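Local coordinates for site-specific recombinase, resolvase family protein (Streptococcus pneumoniae, PDB 3GUV) that probably cuts and rejoins DNA strands in site-specific recombination, as a member of the resolvase family of serine recombinases, at residues K4-L9 / D39-G44; Y10-T15 / Y46-K51; F82-F87 / V106-V111. All coordinates share one frame; numbering follows the deposited sequence.

Contact 1. Residues K4-L9 / D39-G44; sequences KIKVYL and DYEIVG
E41 and V7 have the most surface buried by this contact, and a backbone bond joins them directly. V7 N donates to E41 O at 2.8 Å. On the other side of E41, its own N donates to I5 O at 2.8 Å, so both backbone polar atoms of E41 are bonded to segment 4-9. V7 is gripped twice as well, since its O accepts from V43 N at 2.9 Å. L9 N to G44 O continues this parallel ladder.

The E41 side chain lies beside that of K6, both pointing the same way. CG of E41 is anti to the backbone N (chi1 -165°), and the chain runs extended from there. K6 bends near its tip, and its NZ meets E41 OE2 at 2.8 Å, nearly along the C-O axis, in a salt bridge. At the other end of E41, its CB packs on K4 CB at 4.1 Å. The extended K4 chain then crosses the D39 side chain at a slant, where NZ makes only a long salt bridge to OD2 at 3.9 Å.

V7 faces the other side of the sheet, the one it shares with I42. Its CG1 sits over one face of the Y40 ring, a CH-pi contact 4.0 Å from the centroid and 28° off the ring normal. Its CG2 turns to I42 CG1 at 4.1 Å. Helix 24-37 covers this side, with F34 on Y40 and A35 on I42. On the K6 and E41 side, Y8 lies against G44 and gives its OH to D74.

D39 closes a Schellman motif at the end of that helix. Strands 6-12 and 41-48 are parallel neighbours joined through helix 24-37, a beta-alpha-beta crossover, the opening unit of the resolvase N-terminal domain.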
loop_
_atom_site.group_PDB
_atom_site.type_symbol
_atom_site.label_atom_id
_atom_site.label_comp_id
_atom_site.label_asym_id
_atom_site.label_seq_id
_atom_site.Cartn_x
_atom_site.Cartn_y
_atom_site.Cartn_z
ATOM N N LYS A 4 6.402 -24.304 -21.860
ATOM C CA LYS A 4 5.996 -23.866 -20.470
ATOM C C LYS A 4 6.327 -22.416 -20.114
ATOM O O LYS A 4 7.314 -21.833 -20.566
ATOM C CB LYS A 4 6.597 -24.791 -19.412
ATOM C CG LYS A 4 6.342 -26.232 -19.741
ATOM C CD LYS A 4 6.515 -27.148 -18.567
ATOM C CE LYS A 4 5.972 -28.522 -18.942
ATOM N NZ LYS A 4 6.533 -29.568 -18.070
ATOM N N ILE A 5 5.483 -21.840 -19.273
ATOM C CA ILE A 5 5.739 -20.495 -18.769
ATOM C C ILE A 5 7.027 -20.551 -17.942
ATOM O O ILE A 5 7.164 -21.421 -17.089
ATOM C CB ILE A 5 4.543 -20.004 -17.927
ATOM C CG1 ILE A 5 3.312 -19.821 -18.839
ATOM C CG2 ILE A 5 4.887 -18.746 -17.145
ATOM C CD1 ILE A 5 3.585 -19.032 -20.108
ATOM N N LYS A 6 7.959 -19.641 -18.232
ATOM C CA LYS A 6 9.238 -19.536 -17.514
ATOM C C LYS A 6 9.206 -18.481 -16.382
ATOM O O LYS A 6 8.720 -17.336 -16.575
ATOM C CB LYS A 6 10.371 -19.207 -18.480
ATOM C CG LYS A 6 10.723 -20.425 -19.359
ATOM C CD LYS A 6 11.665 -20.064 -20.503
ATOM C CE LYS A 6 11.182 -20.667 -21.792
ATOM N NZ LYS A 6 10.964 -22.138 -21.683
ATOM N N VAL A 7 9.786 -18.857 -15.244
ATOM C CA VAL A 7 9.820 -17.994 -14.088
ATOM C C VAL A 7 11.216 -17.990 -13.397
ATOM O O VAL A 7 12.059 -18.938 -13.547
ATOM C CB VAL A 7 8.682 -18.420 -13.077
ATOM C CG1 VAL A 7 7.307 -18.691 -13.801
ATOM C CG2 VAL A 7 9.062 -19.655 -12.304
ATOM N N TYR A 8 11.465 -16.890 -12.694
ATOM C CA TYR A 8 12.559 -16.760 -11.727
ATOM C C TYR A 8 11.960 -16.860 -10.336
ATOM O O TYR A 8 10.823 -16.377 -10.122
ATOM C CB TYR A 8 13.210 -15.372 -11.832
ATOM C CG TYR A 8 14.099 -15.080 -13.039
ATOM C CD1 TYR A 8 14.846 -16.089 -13.677
ATOM C CD2 TYR A 8 14.266 -13.775 -13.478
ATOM C CE1 TYR A 8 15.660 -15.792 -14.741
ATOM C CE2 TYR A 8 15.090 -13.456 -14.534
ATOM C CZ TYR A 8 15.793 -14.470 -15.170
ATOM O OH TYR A 8 16.616 -14.154 -16.227
ATOM N N LEU A 9 12.696 -17.452 -9.395
ATOM C CA LEU A 9 12.358 -17.409 -7.966
ATOM C C LEU A 9 13.198 -16.338 -7.297
ATOM O O LEU A 9 14.381 -16.271 -7.563
ATOM C CB LEU A 9 12.660 -18.749 -7.299
ATOM C CG LEU A 9 11.489 -19.690 -7.115
ATOM C CD1 LEU A 9 10.687 -19.834 -8.366
ATOM C CD2 LEU A 9 11.979 -21.034 -6.498
ATOM N N ASP A 39 2.731 -25.832 -13.229
ATOM C CA ASP A 39 3.435 -26.223 -14.440
ATOM C C ASP A 39 4.360 -25.120 -14.999
ATOM O O ASP A 39 4.521 -24.974 -16.222
ATOM C CB ASP A 39 2.432 -26.715 -15.503
ATOM C CG ASP A 39 2.951 -27.906 -16.281
ATOM O OD1 ASP A 39 2.775 -27.933 -17.514
ATOM O OD2 ASP A 39 3.540 -28.816 -15.660
ATOM N N TYR A 40 4.979 -24.364 -14.092
ATOM C CA TYR A 40 5.979 -23.379 -14.467
ATOM C C TYR A 40 7.339 -24.063 -14.638
ATOM O O TYR A 40 7.603 -25.143 -14.065
ATOM C CB TYR A 40 6.113 -22.274 -13.411
ATOM C CG TYR A 40 4.895 -21.382 -13.267
ATOM C CD1 TYR A 40 4.266 -20.841 -14.388
ATOM C CD2 TYR A 40 4.394 -21.073 -12.033
ATOM C CE1 TYR A 40 3.149 -20.029 -14.274
ATOM C CE2 TYR A 40 3.289 -20.263 -11.900
ATOM C CZ TYR A 40 2.671 -19.748 -13.024
ATOM O OH TYR A 40 1.581 -18.959 -12.886
ATOM N N GLU A 41 8.190 -23.407 -15.417
ATOM C CA GLU A 41 9.565 -23.822 -15.604
ATOM C C GLU A 41 10.480 -22.769 -14.985
ATOM O O GLU A 41 10.489 -21.600 -15.396
ATOM C CB GLU A 41 9.878 -24.026 -17.098
ATOM C CG GLU A 41 11.173 -24.789 -17.351
ATOM C CD GLU A 41 11.668 -24.772 -18.804
ATOM O OE1 GLU A 41 12.541 -25.602 -19.131
ATOM O OE2 GLU A 41 11.220 -23.944 -19.620
ATOM N N ILE A 42 11.246 -23.191 -13.984
ATOM C CA ILE A 42 12.122 -22.298 -13.251
ATOM C C ILE A 42 13.397 -22.247 -14.067
ATOM O O ILE A 42 13.957 -23.298 -14.409
ATOM C CB ILE A 42 12.422 -22.802 -11.813
ATOM C CG1 ILE A 42 11.113 -22.961 -11.023
ATOM C CG2 ILE A 42 13.390 -21.873 -11.100
ATOM C CD1 ILE A 42 11.270 -23.554 -9.556
ATOM N N VAL A 43 13.837 -21.028 -14.378
ATOM C CA VAL A 43 15.035 -20.789 -15.164
ATOM C C VAL A 43 16.050 -19.893 -14.430
ATOM O O VAL A 43 17.075 -19.511 -15.009
ATOM C CB VAL A 43 14.704 -20.235 -16.581
ATOM C CG1 VAL A 43 13.958 -21.280 -17.361
ATOM C CG2 VAL A 43 13.939 -18.875 -16.515
ATOM N N GLY A 44 15.800 -19.617 -13.145
ATOM C CA GLY A 44 16.723 -18.829 -12.329
ATOM C C GLY A 44 16.243 -18.660 -10.896
ATOM O O GLY A 44 15.067 -18.524 -10.659
#

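Contact 2. Residues Y10-T15 / Y46-K51; sequences YTRVST and YEDAGK
Y46 meets the first strand through its carbonyl and its CB. Its O accepts from T11 N at 3.0 Å. A water donates to the same O and to T11 OG1, bridging the strands a second time. Y46 CB packs on Y10 CD1 at 4.0 Å, while the Y46 side chain leads away, and its OH is hydrogen-bonded to D68.

E47 reaches across from the opposite face of the sheet. Its OE2 takes a hydrogen bond from T11 OG1 at 2.7 Å, using the anti lone pair. T11 OG1 lies between the backbone N and the carbonyl carbon (chi1 58°), which turns it to E47. K28 of helix 24-37 forms a salt bridge with the same carboxylate oxygen.

D48 sits at the end of the parallel strand pair. Its N donates to T11 O at 3.0 Å. Its OD2 meets Y10 OH at the ring edge, near the ring plane; the modelled separation is very short, so its exact value is doubtful. R12 NH2 donates to that same OH at 3.1 Å, in the guanidinium plane, but is only a long salt-bridge partner of D48. R12 is held further by E57 O and G58 O, and D48 by Q61 N and F62 N. The first segment reads Y-T-R-V-S-T, matching the serine recombinase motif in which the serine, here S14, is probably the nucleophile. R12 and D48 therefore lie next to the likely active site.

D48 O also accepts from V13 N at 3.2 Å, the last backbone bond of the pair. Beyond it, A49 turns its O to V13, whose CG1 lies 3.6 Å away. G50 follows with positive phi, and its CA rests against V13 CG2 at 3.7 Å.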
loop_
_atom_site.group_PDB
_atom_site.type_symbol
_atom_site.label_atom_id
_atom_site.label_comp_id
_atom_site.label_asym_id
_atom_site.label_seq_id
_atom_site.Cartn_x
_atom_site.Cartn_y
_atom_site.Cartn_z
ATOM N N TYR A 10 12.606 -15.508 -6.441
ATOM C CA TYR A 10 13.375 -14.536 -5.643
ATOM C C TYR A 10 13.067 -14.681 -4.168
ATOM O O TYR A 10 11.911 -14.648 -3.776
ATOM C CB TYR A 10 13.063 -13.096 -6.034
ATOM C CG TYR A 10 13.863 -12.150 -5.176
ATOM C CD1 TYR A 10 15.241 -12.007 -5.370
ATOM C CD2 TYR A 10 13.258 -11.437 -4.106
ATOM C CE1 TYR A 10 15.992 -11.156 -4.566
ATOM C CE2 TYR A 10 14.005 -10.610 -3.281
ATOM C CZ TYR A 10 15.352 -10.461 -3.509
ATOM O OH TYR A 10 16.102 -9.660 -2.691
ATOM N N THR A 11 14.097 -14.824 -3.347
ATOM C CA THR A 11 13.911 -14.930 -1.901
ATOM C C THR A 11 14.898 -14.003 -1.186
ATOM O O THR A 11 15.929 -13.650 -1.733
ATOM C CB THR A 11 14.083 -16.405 -1.380
ATOM O OG1 THR A 11 15.378 -16.905 -1.728
ATOM C CG2 THR A 11 13.015 -17.344 -1.944
ATOM N N ARG A 12 14.577 -13.640 0.054
ATOM C CA ARG A 12 15.457 -12.771 0.886
ATOM C C ARG A 12 15.072 -12.845 2.360
ATOM O O ARG A 12 14.039 -13.389 2.704
ATOM C CB ARG A 12 15.420 -11.305 0.408
ATOM C CG ARG A 12 13.972 -10.700 0.466
ATOM C CD ARG A 12 13.912 -9.215 0.198
ATOM N NE ARG A 12 14.671 -8.495 1.208
ATOM C CZ ARG A 12 15.845 -7.889 1.029
ATOM N NH1 ARG A 12 16.432 -7.281 2.066
ATOM N NH2 ARG A 12 16.461 -7.877 -0.155
ATOM N N VAL A 13 15.921 -12.318 3.222
ATOM C CA VAL A 13 15.580 -12.009 4.614
ATOM C C VAL A 13 15.517 -10.478 4.682
ATOM O O VAL A 13 16.057 -9.807 3.813
ATOM C CB VAL A 13 16.639 -12.498 5.608
ATOM C CG1 VAL A 13 16.853 -14.023 5.459
ATOM C CG2 VAL A 13 17.953 -11.762 5.392
ATOM N N SER A 14 14.837 -9.952 5.697
ATOM C CA SER A 14 14.783 -8.525 5.985
ATOM C C SER A 14 15.971 -8.083 6.798
ATOM O O SER A 14 16.489 -6.999 6.568
ATOM C CB SER A 14 13.547 -8.183 6.821
ATOM O OG SER A 14 12.375 -8.684 6.219
ATOM N N THR A 15 16.340 -8.885 7.797
ATOM C CA THR A 15 17.448 -8.535 8.714
ATOM C C THR A 15 18.659 -9.348 8.333
ATOM O O THR A 15 19.308 -8.986 7.372
ATOM C CB THR A 15 17.120 -8.721 10.242
ATOM O OG1 THR A 15 16.646 -10.048 10.499
ATOM C CG2 THR A 15 16.101 -7.722 10.678
ATOM N N TYR A 46 17.295 -16.455 -7.376
ATOM C CA TYR A 46 18.089 -15.367 -6.830
ATOM C C TYR A 46 17.723 -15.159 -5.338
ATOM O O TYR A 46 16.576 -15.276 -4.955
ATOM C CB TYR A 46 17.806 -14.082 -7.583
ATOM C CG TYR A 46 18.120 -14.089 -9.065
ATOM C CD1 TYR A 46 19.299 -13.553 -9.555
ATOM C CD2 TYR A 46 17.196 -14.584 -9.974
ATOM C CE1 TYR A 46 19.563 -13.546 -10.956
ATOM C CE2 TYR A 46 17.444 -14.607 -11.330
ATOM C CZ TYR A 46 18.618 -14.070 -11.823
ATOM O OH TYR A 46 18.810 -14.069 -13.165
ATOM N N GLU A 47 18.717 -14.884 -4.514
ATOM C CA GLU A 47 18.545 -14.878 -3.060
ATOM C C GLU A 47 19.452 -13.853 -2.400
ATOM O O GLU A 47 20.654 -13.902 -2.582
ATOM C CB GLU A 47 18.862 -16.253 -2.481
ATOM C CG GLU A 47 18.462 -16.398 -1.033
ATOM C CD GLU A 47 18.402 -17.848 -0.554
ATOM O OE1 GLU A 47 19.475 -18.370 -0.171
ATOM O OE2 GLU A 47 17.290 -18.458 -0.524
ATOM N N ASP A 48 18.856 -12.915 -1.652
ATOM C CA ASP A 48 19.619 -12.021 -0.759
ATOM C C ASP A 48 19.496 -12.577 0.685
ATOM O O ASP A 48 18.551 -12.234 1.406
ATOM C CB ASP A 48 19.038 -10.620 -0.853
ATOM C CG ASP A 48 19.354 -9.946 -2.178
ATOM O OD1 ASP A 48 20.562 -9.812 -2.459
ATOM O OD2 ASP A 48 18.411 -9.545 -2.917
ATOM N N ALA A 49 20.392 -13.472 1.081
ATOM C CA ALA A 49 20.108 -14.364 2.237
ATOM C C ALA A 49 20.576 -13.808 3.564
ATOM O O ALA A 49 20.291 -14.397 4.614
ATOM C CB ALA A 49 20.651 -15.782 2.021
ATOM N N GLY A 50 21.255 -12.659 3.535
ATOM C CA GLY A 50 21.603 -11.947 4.756
ATOM C C GLY A 50 22.790 -12.625 5.377
ATOM O O GLY A 50 22.837 -12.770 6.602
ATOM N N LYS A 51 23.746 -13.021 4.519
ATOM C CA LYS A 51 24.959 -13.750 4.923
ATOM C C LYS A 51 26.166 -12.843 5.207
ATOM O O LYS A 51 27.190 -13.303 5.721
ATOM C CB LYS A 51 25.341 -14.763 3.850
ATOM C CG LYS A 51 24.223 -15.687 3.481
ATOM C CD LYS A 51 24.726 -17.002 2.893
ATOM C CE LYS A 51 23.536 -17.936 2.656
ATOM N NZ LYS A 51 23.482 -18.396 1.255
HETATM O O HOH W 1 15.285 -18.037 -4.624
#

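Contact 3. Residues F82-F87 / V106-V111; sequences FKLSRF and VNLICV
L108 faces L84 and F87 across this buried contact. Its CB starts toward segment 82-87, and CG follows anti to the backbone N (chi1 -175°). The two methyls then do the touching. CD1 lies over one face of the F87 ring, offset toward the rim, in a CH-pi contact 4.1 Å from the centroid and 17° off the ring normal. CD2 reaches F87 CE2 at 3.7 Å and also L84 CD2 at 3.8 Å. L108 and F87 thus meet tip to tip, while L84 crosses L108 obliquely.

The same L84 methyl touches C110 SG at 3.8 Å, so CD2 of L84 bridges two residues of strand 107-110. C110 CB packs on K83 CA at 4.1 Å. Helix 91-103 adds V94 to L84, T97 to F87 and M101 to L108. A131 of the second subunit also packs on L84.

Apolar packing carries the contact between the two segments. It lays the loop that leaves strand 78-81 against the neighbouring parallel strand 107-110, with helix 91-103 connecting them. That is a second beta-alpha-beta crossover of the domain. The K-L-S-R-F loop also carries R86, whose side chain touches S14. It resembles the arginine-bearing loop beside the active site of serine recombinases.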
loop_
_atom_site.group_PDB
_atom_site.type_symbol
_atom_site.label_atom_id
_atom_site.label_comp_id
_atom_site.label_asym_id
_atom_site.label_seq_id
_atom_site.Cartn_x
_atom_site.Cartn_y
_atom_site.Cartn_z
ATOM N N PHE A 82 7.779 -14.911 -2.090
ATOM C CA PHE A 82 6.944 -15.544 -1.065
ATOM C C PHE A 82 5.762 -14.621 -0.708
ATOM O O PHE A 82 4.598 -15.025 -0.755
ATOM C CB PHE A 82 7.774 -15.901 0.195
ATOM C CG PHE A 82 7.000 -16.731 1.208
ATOM C CD1 PHE A 82 6.617 -18.024 0.901
ATOM C CD2 PHE A 82 6.635 -16.194 2.432
ATOM C CE1 PHE A 82 5.922 -18.792 1.788
ATOM C CE2 PHE A 82 5.911 -16.956 3.352
ATOM C CZ PHE A 82 5.566 -18.265 3.032
ATOM N N LYS A 83 6.078 -13.370 -0.429
ATOM C CA LYS A 83 5.094 -12.298 -0.230
ATOM C C LYS A 83 5.768 -10.934 -0.474
ATOM O O LYS A 83 7.008 -10.856 -0.550
ATOM C CB LYS A 83 4.523 -12.404 1.180
ATOM C CG LYS A 83 5.560 -12.352 2.223
ATOM C CD LYS A 83 5.020 -12.747 3.580
ATOM C CE LYS A 83 6.222 -12.823 4.528
ATOM N NZ LYS A 83 5.851 -12.894 5.972
ATOM N N LEU A 84 4.977 -9.875 -0.621
ATOM C CA LEU A 84 5.504 -8.525 -0.937
ATOM C C LEU A 84 6.565 -7.995 0.028
ATOM O O LEU A 84 7.543 -7.357 -0.394
ATOM C CB LEU A 84 4.377 -7.467 -1.011
ATOM C CG LEU A 84 3.530 -7.397 -2.269
ATOM C CD1 LEU A 84 2.494 -6.209 -2.233
ATOM C CD2 LEU A 84 4.458 -7.275 -3.488
ATOM N N SER A 85 6.356 -8.209 1.325
ATOM C CA SER A 85 7.363 -7.845 2.309
ATOM C C SER A 85 8.650 -8.678 2.194
ATOM O O SER A 85 9.545 -8.512 3.003
ATOM C CB SER A 85 6.804 -8.027 3.703
ATOM O OG SER A 85 6.407 -9.370 3.867
ATOM N N ARG A 86 8.715 -9.611 1.248
ATOM C CA ARG A 86 9.953 -10.354 0.989
ATOM C C ARG A 86 10.325 -10.086 -0.459
ATOM O O ARG A 86 10.653 -11.006 -1.238
ATOM C CB ARG A 86 9.766 -11.841 1.280
ATOM C CG ARG A 86 9.656 -12.159 2.759
ATOM C CD ARG A 86 10.961 -11.806 3.464
ATOM N NE ARG A 86 10.964 -12.233 4.848
ATOM C CZ ARG A 86 10.300 -11.628 5.829
ATOM N NH1 ARG A 86 9.528 -10.573 5.598
ATOM N NH2 ARG A 86 10.384 -12.098 7.056
ATOM N N PHE A 87 10.288 -8.779 -0.776
ATOM C CA PHE A 87 10.418 -8.283 -2.125
ATOM C C PHE A 87 10.681 -6.777 -2.130
ATOM O O PHE A 87 11.601 -6.329 -2.781
ATOM C CB PHE A 87 9.161 -8.648 -2.917
ATOM C CG PHE A 87 9.097 -8.029 -4.273
ATOM C CD1 PHE A 87 9.997 -8.395 -5.263
ATOM C CD2 PHE A 87 8.127 -7.102 -4.570
ATOM C CE1 PHE A 87 9.944 -7.840 -6.527
ATOM C CE2 PHE A 87 8.070 -6.521 -5.831
ATOM C CZ PHE A 87 8.988 -6.901 -6.820
ATOM N N VAL A 106 7.427 -8.642 -17.699
ATOM C CA VAL A 106 7.475 -9.564 -16.539
ATOM C C VAL A 106 6.448 -9.166 -15.440
ATOM O O VAL A 106 6.361 -7.991 -15.033
ATOM C CB VAL A 106 8.922 -9.661 -15.989
ATOM C CG1 VAL A 106 9.013 -10.581 -14.736
ATOM C CG2 VAL A 106 9.915 -10.163 -17.108
ATOM N N ASN A 107 5.652 -10.154 -15.010
ATOM C CA ASN A 107 4.698 -10.000 -13.914
ATOM C C ASN A 107 5.144 -10.642 -12.581
ATOM O O ASN A 107 6.121 -11.403 -12.519
ATOM C CB ASN A 107 3.329 -10.513 -14.357
ATOM C CG ASN A 107 2.561 -9.473 -15.177
ATOM O OD1 ASN A 107 2.052 -8.490 -14.643
ATOM N ND2 ASN A 107 2.506 -9.686 -16.479
ATOM N N LEU A 108 4.437 -10.296 -11.515
ATOM C CA LEU A 108 4.787 -10.681 -10.153
ATOM C C LEU A 108 3.727 -11.585 -9.549
ATOM O O LEU A 108 2.520 -11.266 -9.620
ATOM C CB LEU A 108 4.967 -9.455 -9.271
ATOM C CG LEU A 108 5.458 -9.743 -7.832
ATOM C CD1 LEU A 108 6.966 -10.158 -7.817
ATOM C CD2 LEU A 108 5.188 -8.455 -6.994
ATOM N N ILE A 109 4.197 -12.703 -8.991
ATOM C CA ILE A 109 3.382 -13.646 -8.225
ATOM C C ILE A 109 3.960 -13.672 -6.828
ATOM O O ILE A 109 5.181 -13.777 -6.657
ATOM C CB ILE A 109 3.324 -15.076 -8.855
ATOM C CG1 ILE A 109 2.720 -14.998 -10.260
ATOM C CG2 ILE A 109 2.464 -16.054 -7.977
ATOM C CD1 ILE A 109 2.554 -16.367 -10.992
ATOM N N CYS A 110 3.083 -13.420 -5.852
ATOM C CA CYS A 110 3.352 -13.539 -4.430
ATOM C C CYS A 110 2.634 -14.769 -4.021
ATOM O O CYS A 110 1.406 -14.802 -3.975
ATOM C CB CYS A 110 2.793 -12.367 -3.646
ATOM S SG CYS A 110 3.392 -10.809 -4.259
ATOM N N VAL A 111 3.414 -15.795 -3.751
ATOM C CA VAL A 111 2.900 -17.088 -3.427
ATOM C C VAL A 111 2.012 -17.103 -2.166
ATOM O O VAL A 111 0.908 -17.643 -2.202
ATOM C CB VAL A 111 4.076 -18.109 -3.325
ATOM C CG1 VAL A 111 3.647 -19.357 -2.654
ATOM C CG2 VAL A 111 4.632 -18.390 -4.749
#

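How the contacts relate
Contacts 1 and 2 are successive parts of one strand pair, 6-12 with 41-48, with centres about 19 Å apart. Their segments alternate along the chain, and L9 O to Y46 N, a probable hydrogen bond, links them. Contact 3 comes later, with its centre about 14 Å from that of contact 1 and 13 Å from that of contact 2. It reaches the same mixed sheet at strand 107-110. Y40 touches I109 between contacts 1 and 3, and S14 touches R86 between contacts 2 and 3. Contacts 2 and 3 also both meet the second subunit. The likely active site therefore lies where strand ends, the 82-87 loop and the dimer partner come together.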